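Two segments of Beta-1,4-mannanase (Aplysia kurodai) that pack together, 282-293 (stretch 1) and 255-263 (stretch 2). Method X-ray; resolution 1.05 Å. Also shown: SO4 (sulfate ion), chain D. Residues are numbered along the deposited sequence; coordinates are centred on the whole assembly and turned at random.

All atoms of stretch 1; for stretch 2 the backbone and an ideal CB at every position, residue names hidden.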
ATOM      1  N   ASP A 282     -18.954   8.738   1.463  1.00  7.17           N
ATOM      2  CA  ASP A 282     -19.681   8.323   0.264  1.00  6.94           C
ATOM      3  C   ASP A 282     -19.425   6.869  -0.119  1.00  6.31           C
ATOM      4  O   ASP A 282     -20.199   6.285  -0.880  1.00  7.34           O
ATOM      5  CB  ASP A 282     -19.308   9.195  -0.935  1.00  6.70           C
ATOM      6  CG  ASP A 282     -19.778  10.623  -0.799  1.00  8.22           C
ATOM      7  OD1 ASP A 282     -20.805  10.862  -0.137  1.00 10.31           O
ATOM      8  OD2 ASP A 282     -19.126  11.513  -1.385  1.00  8.12           O
ATOM      9  N   TYR A 283     -18.341   6.286   0.389  1.00  5.71           N
ATOM     10  CA  TYR A 283     -17.942   4.945  -0.031  1.00  5.82           C
ATOM     11  C   TYR A 283     -18.589   3.826   0.773  1.00  5.30           C
ATOM     12  O   TYR A 283     -18.479   2.664   0.399  1.00  5.75           O
ATOM     13  CB  TYR A 283     -16.406   4.836  -0.067  1.00  5.49           C
ATOM     14  CG  TYR A 283     -15.856   5.799  -1.095  1.00  5.25           C
ATOM     15  CD1 TYR A 283     -15.817   5.449  -2.440  1.00  5.21           C
ATOM     16  CD2 TYR A 283     -15.475   7.088  -0.742  1.00  5.58           C
ATOM     17  CE1 TYR A 283     -15.376   6.340  -3.399  1.00  5.65           C
ATOM     18  CE2 TYR A 283     -15.033   7.981  -1.690  1.00  5.52           C
ATOM     19  CZ  TYR A 283     -14.989   7.610  -3.016  1.00  5.31           C
ATOM     20  OH  TYR A 283     -14.549   8.524  -3.946  1.00  6.03           O
ATOM     21  N   GLY A 284     -19.252   4.174   1.872  1.00  6.24           N
ATOM     22  CA  GLY A 284     -19.991   3.195   2.651  1.00  7.70           C
ATOM     23  C   GLY A 284     -19.121   2.170   3.355  1.00  6.67           C
ATOM     24  O   GLY A 284     -19.544   1.042   3.596  1.00  7.88           O
ATOM     25  N   LEU A 285     -17.900   2.573   3.691  1.00  6.45           N
ATOM     26  CA  LEU A 285     -16.938   1.692   4.335  1.00  6.81           C
ATOM     27  C   LEU A 285     -16.859   1.968   5.830  1.00  7.31           C
ATOM     28  O   LEU A 285     -17.423   2.946   6.329  1.00  8.80           O
ATOM     29  CB  LEU A 285     -15.569   1.818   3.656  1.00  6.47           C
ATOM     30  CG  LEU A 285     -15.603   1.481   2.159  1.00  6.75           C
ATOM     31  CD1 LEU A 285     -14.286   1.838   1.496  1.00  7.25           C
ATOM     32  CD2 LEU A 285     -15.948   0.020   1.906  1.00  8.03           C
ATOM     33  N   HIS A 286     -16.171   1.083   6.542  1.00  7.33           N
ATOM     34  CA  HIS A 286     -16.101   1.131   8.001  1.00  8.68           C
ATOM     35  C   HIS A 286     -14.679   0.940   8.506  1.00  8.41           C
ATOM     36  O   HIS A 286     -14.454   0.402   9.589  1.00 10.67           O
ATOM     37  CB  HIS A 286     -17.014   0.070   8.597  1.00 10.56           C
ATOM     38  CG  HIS A 286     -18.439   0.218   8.176  1.00 12.18           C
ATOM     39  ND1 HIS A 286     -18.924  -0.294   6.991  1.00 12.99           N
ATOM     40  CD2 HIS A 286     -19.475   0.863   8.760  1.00 14.16           C
ATOM     41  CE1 HIS A 286     -20.204   0.009   6.875  1.00 14.22           C
ATOM     42  NE2 HIS A 286     -20.563   0.712   7.935  1.00 14.74           N
ATOM     43  N   LYS A 287     -13.724   1.376   7.693  1.00  6.30           N
ATOM     44  CA  LYS A 287     -12.322   1.465   8.080  1.00  5.81           C
ATOM     45  C   LYS A 287     -11.822   2.837   7.647  1.00  5.44           C
ATOM     46  O   LYS A 287     -12.404   3.444   6.753  1.00  5.55           O
ATOM     47  CB  LYS A 287     -11.468   0.397   7.374  1.00  6.16           C
ATOM     48  CG  LYS A 287     -11.995  -1.025   7.419  1.00  6.20           C
ATOM     49  CD  LYS A 287     -11.044  -1.980   6.688  1.00  6.12           C
ATOM     50  CE  LYS A 287     -11.642  -3.365   6.488  1.00  6.35           C
ATOM     51  NZ  LYS A 287     -11.796  -4.076   7.787  1.00  6.52           N
ATOM     52  N   PRO A 288     -10.720   3.314   8.244  1.00  5.46           N
ATOM     53  CA  PRO A 288     -10.083   4.519   7.710  1.00  5.37           C
ATOM     54  C   PRO A 288      -9.735   4.335   6.236  1.00  4.88           C
ATOM     55  O   PRO A 288      -9.378   3.226   5.818  1.00  5.24           O
ATOM     56  CB  PRO A 288      -8.813   4.645   8.556  1.00  5.87           C
ATOM     57  CG  PRO A 288      -9.121   3.909   9.829  1.00  6.85           C
ATOM     58  CD  PRO A 288      -9.996   2.768   9.404  1.00  6.34           C
ATOM     59  N   ILE A 289      -9.846   5.417   5.470  1.00  4.31           N
ATOM     60  CA  ILE A 289      -9.515   5.405   4.051  1.00  4.87           C
ATOM     61  C   ILE A 289      -8.389   6.406   3.801  1.00  4.86           C
ATOM     62  O   ILE A 289      -8.575   7.620   3.951  1.00  5.08           O
ATOM     63  CB  ILE A 289     -10.720   5.804   3.181  1.00  5.22           C
ATOM     64  CG1 ILE A 289     -11.907   4.857   3.403  1.00  5.83           C
ATOM     65  CG2 ILE A 289     -10.318   5.866   1.711  1.00  6.08           C
ATOM     66  CD1 ILE A 289     -13.208   5.387   2.815  1.00  6.33           C
ATOM     67  N   VAL A 290      -7.226   5.891   3.419  1.00  4.60           N
ATOM     68  CA  VAL A 290      -6.102   6.732   3.029  1.00  4.27           C
ATOM     69  C   VAL A 290      -6.157   6.964   1.522  1.00  4.50           C
ATOM     70  O   VAL A 290      -6.376   6.020   0.769  1.00  5.13           O
ATOM     71  CB  VAL A 290      -4.771   6.056   3.412  1.00  4.83           C
ATOM     72  CG1 VAL A 290      -3.564   6.800   2.829  1.00  5.29           C
ATOM     73  CG2 VAL A 290      -4.661   5.957   4.921  1.00  5.06           C
ATOM     74  N   VAL A 291      -5.995   8.210   1.078  1.00  4.66           N
ATOM     75  CA  VAL A 291      -5.797   8.476  -0.338  1.00  4.20           C
ATOM     76  C   VAL A 291      -4.287   8.380  -0.566  1.00  4.11           C
ATOM     77  O   VAL A 291      -3.530   9.317  -0.283  1.00  5.12           O
ATOM     78  CB  VAL A 291      -6.385   9.832  -0.768  1.00  5.15           C
ATOM     79  CG1 VAL A 291      -6.174  10.037  -2.257  1.00  5.82           C
ATOM     80  CG2 VAL A 291      -7.868   9.891  -0.429  1.00  5.98           C
ATOM     81  N   GLY A 292      -3.861   7.201  -1.012  1.00  4.41           N
ATOM     82  CA  GLY A 292      -2.470   6.791  -0.964  1.00  4.47           C
ATOM     83  C   GLY A 292      -1.618   7.047  -2.195  1.00  4.11           C
ATOM     84  O   GLY A 292      -0.422   6.760  -2.157  1.00  4.44           O
ATOM     85  N   GLU A 293      -2.216   7.569  -3.267  1.00  3.92           N
ATOM     86  CA  GLU A 293      -1.468   8.098  -4.416  1.00  4.08           C
ATOM     87  C   GLU A 293      -2.298   9.166  -5.090  1.00  4.39           C
ATOM     88  O   GLU A 293      -3.505   8.991  -5.253  1.00  4.63           O
ATOM     89  CB  GLU A 293      -1.191   7.040  -5.483  1.00  4.98           C
ATOM     90  CG  GLU A 293      -0.190   5.961  -5.149  1.00  4.97           C
ATOM     91  CD  GLU A 293       0.093   5.049  -6.331  1.00  4.74           C
ATOM     92  OE1 GLU A 293      -0.234   5.428  -7.486  1.00  5.40           O
ATOM     93  OE2 GLU A 293       0.657   3.957  -6.098  1.00  4.78           O
ATOM     94  N   UNK A 255      -7.436  -9.872   7.127  1.00  5.51           N
ATOM     95  CA  UNK A 255      -8.297  -8.782   6.694  1.00  5.32           C
ATOM     96  C   UNK A 255      -7.508  -7.483   6.754  1.00  5.17           C
ATOM     97  O   UNK A 255      -6.459  -7.412   7.390  1.00  5.91           O
ATOM     98  CB  UNK A 255      -9.559  -8.698   7.555  1.00  5.32           C
ATOM     99  N   UNK A 256      -7.988  -6.460   6.061  1.00  5.03           N
ATOM    100  CA  UNK A 256      -7.340  -5.162   6.103  1.00  4.89           C
ATOM    101  C   UNK A 256      -7.795  -4.349   7.302  1.00  5.16           C
ATOM    102  O   UNK A 256      -8.965  -4.363   7.680  1.00  6.10           O
ATOM    103  CB  UNK A 256      -7.616  -4.391   4.811  1.00  4.89           C
ATOM    104  N   UNK A 257      -6.850  -3.640   7.904  1.00  4.94           N
ATOM    105  CA  UNK A 257      -7.158  -2.694   8.970  1.00  5.09           C
ATOM    106  C   UNK A 257      -7.618  -1.341   8.450  1.00  5.02           C
ATOM    107  O   UNK A 257      -8.390  -0.645   9.104  1.00  5.40           O
ATOM    108  CB  UNK A 257      -5.931  -2.505   9.865  1.00  5.09           C
ATOM    109  N   UNK A 258      -7.124  -0.963   7.278  1.00  5.13           N
ATOM    110  CA  UNK A 258      -7.545   0.274   6.652  1.00  5.00           C
ATOM    111  C   UNK A 258      -7.466   0.108   5.161  1.00  4.48           C
ATOM    112  O   UNK A 258      -6.729  -0.740   4.649  1.00  4.91           O
ATOM    113  CB  UNK A 258      -6.694   1.457   7.117  1.00  5.00           C
ATOM    114  N   UNK A 259      -8.285   0.880   4.462  1.00  4.50           N
ATOM    115  CA  UNK A 259      -8.299   0.874   3.019  1.00  4.57           C
ATOM    116  C   UNK A 259      -7.436   2.012   2.472  1.00  4.46           C
ATOM    117  O   UNK A 259      -7.168   2.999   3.162  1.00  4.75           O
ATOM    118  CB  UNK A 259      -9.734   0.986   2.501  1.00  4.57           C
ATOM    119  N   UNK A 260      -7.018   1.859   1.222  1.00  4.61           N
ATOM    120  CA  UNK A 260      -6.108   2.794   0.582  1.00  4.39           C
ATOM    121  C   UNK A 260      -6.514   2.948  -0.872  1.00  4.10           C
ATOM    122  O   UNK A 260      -6.430   2.004  -1.646  1.00  5.23           O
ATOM    123  CB  UNK A 260      -4.656   2.326   0.700  1.00  4.39           C
ATOM    124  N   UNK A 261      -6.996   4.136  -1.219  1.00  4.40           N
ATOM    125  CA  UNK A 261      -7.425   4.437  -2.584  1.00  4.44           C
ATOM    126  C   UNK A 261      -6.334   5.217  -3.314  1.00  3.80           C
ATOM    127  O   UNK A 261      -5.735   6.130  -2.745  1.00  5.09           O
ATOM    128  CB  UNK A 261      -8.735   5.227  -2.578  1.00  4.44           C
ATOM    129  N   UNK A 262      -6.129   4.914  -4.592  1.00  4.18           N
ATOM    130  CA  UNK A 262      -5.366   5.798  -5.462  1.00  4.23           C
ATOM    131  C   UNK A 262      -6.348   6.575  -6.321  1.00  4.46           C
ATOM    132  O   UNK A 262      -7.414   6.062  -6.662  1.00  5.07           O
ATOM    133  CB  UNK A 262      -4.374   5.016  -6.325  1.00  4.23           C
ATOM    134  N   UNK A 263      -6.002   7.811  -6.660  1.00  4.43           N
ATOM    135  CA  UNK A 263      -6.905   8.604  -7.475  1.00  4.83           C
ATOM    136  C   UNK A 263      -6.174   9.546  -8.404  1.00  4.80           C
ATOM    137  O   UNK A 263      -5.438  10.430  -7.970  1.00  5.63           O
ATOM    138  CB  UNK A 263      -7.855   9.401  -6.579  1.00  4.83           C
TER
HETATM  139  S   SO4 D 402     -16.230  -2.358   5.601  1.00 11.25           S
HETATM  140  O1  SO4 D 402     -16.636  -3.079   6.798  1.00 14.83           O
HETATM  141  O2  SO4 D 402     -15.177  -1.416   5.948  1.00 12.43           O
HETATM  142  O3  SO4 D 402     -15.720  -3.286   4.609  1.00 11.99           O
HETATM  143  O4  SO4 D 402     -17.377  -1.612   5.089  1.00 11.63           O

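Position 255 directs its CA-to-CB bond toward stretch 1, but the nearest atom there, K287 NZ, lies 5.1 Å from the ideal CB, so many side chains would fit. It is V255. At 256 the ideal CB points sideways, 4.5 Å from K287 CE; stretch 1 engages the backbone instead, K287 NZ donating a hydrogen bond to O of 256 at 2.8 Å. The side chain is loosely specified; it is F256, whose ring leads away. Position 257 points away and could be almost anything; it is D257.

Positions 259 to 261 pair in parallel with I289 to V291. Just before them, the ideal CB of 258 points sideways, 3.5 Å from P288 O, with the methyls of V290 farther along, which suits an apolar or aromatic residue. F258 (chi1 p) places CD1 3.8 Å from V290 CG2.

At 259, N donates to P288 O (2.9 Å) and O accepts from V290 N (2.9 Å). The ideal CB lies on the sheet face shared with I289, 4.7 Å from L285 CD1, and beyond it lie the aliphatic chain of K287 and a sulfate. A long side chain with an apolar body and a polar tip would suit. Y259 takes chi1 m: K287 CD sits over its ring face, 3.8 Å from the centroid, L285 CD1 approaches CD2 at 3.6 Å, and OH donates to sulfate O3 at 2.7 Å.

Position 260 turns to the other face, with V290. Glycine at 292 leaves room nearby, so a medium or long side chain is possible. Q260 extends (chi1 t, chi2 t) into this space, its OE1 3.8 Å from G292 CA; an ideal CB on G292 would lie 2.5 Å from Q260 OE1, a clash.

At 261 both backbone groups again bond to stretch 1: N donates to V290 O and O accepts from G292 N, each at 2.8 Å. The CB shares its face with I289 and V291, and a hydrophobic pocket opens toward Y283 and L285, favouring a large apolar or aromatic group. F261 fills it: I289 CG2 lies over one ring face, 3.6 Å from the centroid, while the ring edge meets the face of Y283, centroids 4.9 Å apart.

The ideal CB of 262 is 3.9 Å from E293 CB, so a flat or polar side chain could lie along the glutamate. H262 does so, with E293 CG 3.5 Å from its ring centroid, and H262 NE2 donates to Q260 OE1 at 2.8 Å.

Position 263 points sideways, and its N donates to E293 O at 3.1 Å; a small residue suffices, here S263.

Stretch 2, residues 255-263: VFDFYQFHS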
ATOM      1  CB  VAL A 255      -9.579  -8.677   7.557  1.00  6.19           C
ATOM      2  CG1 VAL A 255     -10.309 -10.013   7.580  1.00  7.66           C
ATOM      3  CG2 VAL A 255      -9.237  -8.217   8.969  1.00  7.61           C
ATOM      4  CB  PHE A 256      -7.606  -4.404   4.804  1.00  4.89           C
ATOM      5  CG  PHE A 256      -7.032  -5.088   3.608  1.00  4.78           C
ATOM      6  CD1 PHE A 256      -5.691  -5.449   3.597  1.00  6.01           C
ATOM      7  CD2 PHE A 256      -7.821  -5.427   2.516  1.00  6.23           C
ATOM      8  CE1 PHE A 256      -5.141  -6.109   2.521  1.00  6.13           C
ATOM      9  CE2 PHE A 256      -7.269  -6.096   1.433  1.00  6.85           C
ATOM     10  CZ  PHE A 256      -5.934  -6.441   1.437  1.00  6.04           C
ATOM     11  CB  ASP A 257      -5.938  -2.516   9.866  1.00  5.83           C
ATOM     12  CG  ASP A 257      -5.555  -3.799  10.537  1.00  5.93           C
ATOM     13  OD1 ASP A 257      -6.187  -4.095  11.576  1.00  7.92           O
ATOM     14  OD2 ASP A 257      -4.671  -4.518  10.017  1.00  6.16           O
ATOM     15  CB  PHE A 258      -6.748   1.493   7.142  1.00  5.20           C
ATOM     16  CG  PHE A 258      -5.278   1.503   6.786  1.00  5.03           C
ATOM     17  CD1 PHE A 258      -4.817   2.198   5.670  1.00  5.39           C
ATOM     18  CD2 PHE A 258      -4.351   0.905   7.622  1.00  5.61           C
ATOM     19  CE1 PHE A 258      -3.458   2.275   5.385  1.00  5.72           C
ATOM     20  CE2 PHE A 258      -2.990   0.981   7.347  1.00  6.10           C
ATOM     21  CZ  PHE A 258      -2.541   1.674   6.230  1.00  6.10           C
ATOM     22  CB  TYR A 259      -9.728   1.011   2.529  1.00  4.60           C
ATOM     23  CG  TYR A 259     -10.644  -0.160   2.813  1.00  4.94           C
ATOM     24  CD1 TYR A 259     -10.336  -1.443   2.374  1.00  5.21           C
ATOM     25  CD2 TYR A 259     -11.864   0.030   3.457  1.00  5.99           C
ATOM     26  CE1 TYR A 259     -11.214  -2.502   2.588  1.00  5.32           C
ATOM     27  CE2 TYR A 259     -12.751  -1.025   3.664  1.00  6.62           C
ATOM     28  CZ  TYR A 259     -12.425  -2.285   3.223  1.00  5.62           C
ATOM     29  OH  TYR A 259     -13.294  -3.343   3.394  1.00  6.59           O
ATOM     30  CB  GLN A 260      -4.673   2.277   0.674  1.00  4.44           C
ATOM     31  CG  GLN A 260      -3.677   3.215   0.009  1.00  5.31           C
ATOM     32  CD  GLN A 260      -2.352   2.579  -0.357  1.00  4.88           C
ATOM     33  OE1 GLN A 260      -1.685   3.037  -1.285  1.00  5.17           O
ATOM     34  NE2 GLN A 260      -1.964   1.520   0.351  1.00  5.40           N
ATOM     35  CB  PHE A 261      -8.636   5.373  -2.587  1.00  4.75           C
ATOM     36  CG  PHE A 261      -9.918   4.823  -1.989  1.00  5.18           C
ATOM     37  CD1 PHE A 261     -10.112   3.485  -1.676  1.00  5.64           C
ATOM     38  CD2 PHE A 261     -10.966   5.706  -1.780  1.00  5.37           C
ATOM     39  CE1 PHE A 261     -11.335   3.051  -1.144  1.00  6.15           C
ATOM     40  CE2 PHE A 261     -12.176   5.285  -1.268  1.00  6.04           C
ATOM     41  CZ  PHE A 261     -12.365   3.955  -0.956  1.00  6.06           C
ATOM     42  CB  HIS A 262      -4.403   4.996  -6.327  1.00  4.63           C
ATOM     43  CG  HIS A 262      -3.453   4.178  -5.525  1.00  4.37           C
ATOM     44  ND1 HIS A 262      -2.637   3.215  -6.084  1.00  5.06           N
ATOM     45  CD2 HIS A 262      -3.187   4.170  -4.198  1.00  4.94           C
ATOM     46  CE1 HIS A 262      -1.912   2.654  -5.136  1.00  5.25           C
ATOM     47  NE2 HIS A 262      -2.234   3.207  -3.979  1.00  5.00           N
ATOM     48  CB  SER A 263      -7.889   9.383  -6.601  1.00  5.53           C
ATOM     49  OG  SER A 263      -8.852  10.072  -7.389  1.00  6.08           O
TER
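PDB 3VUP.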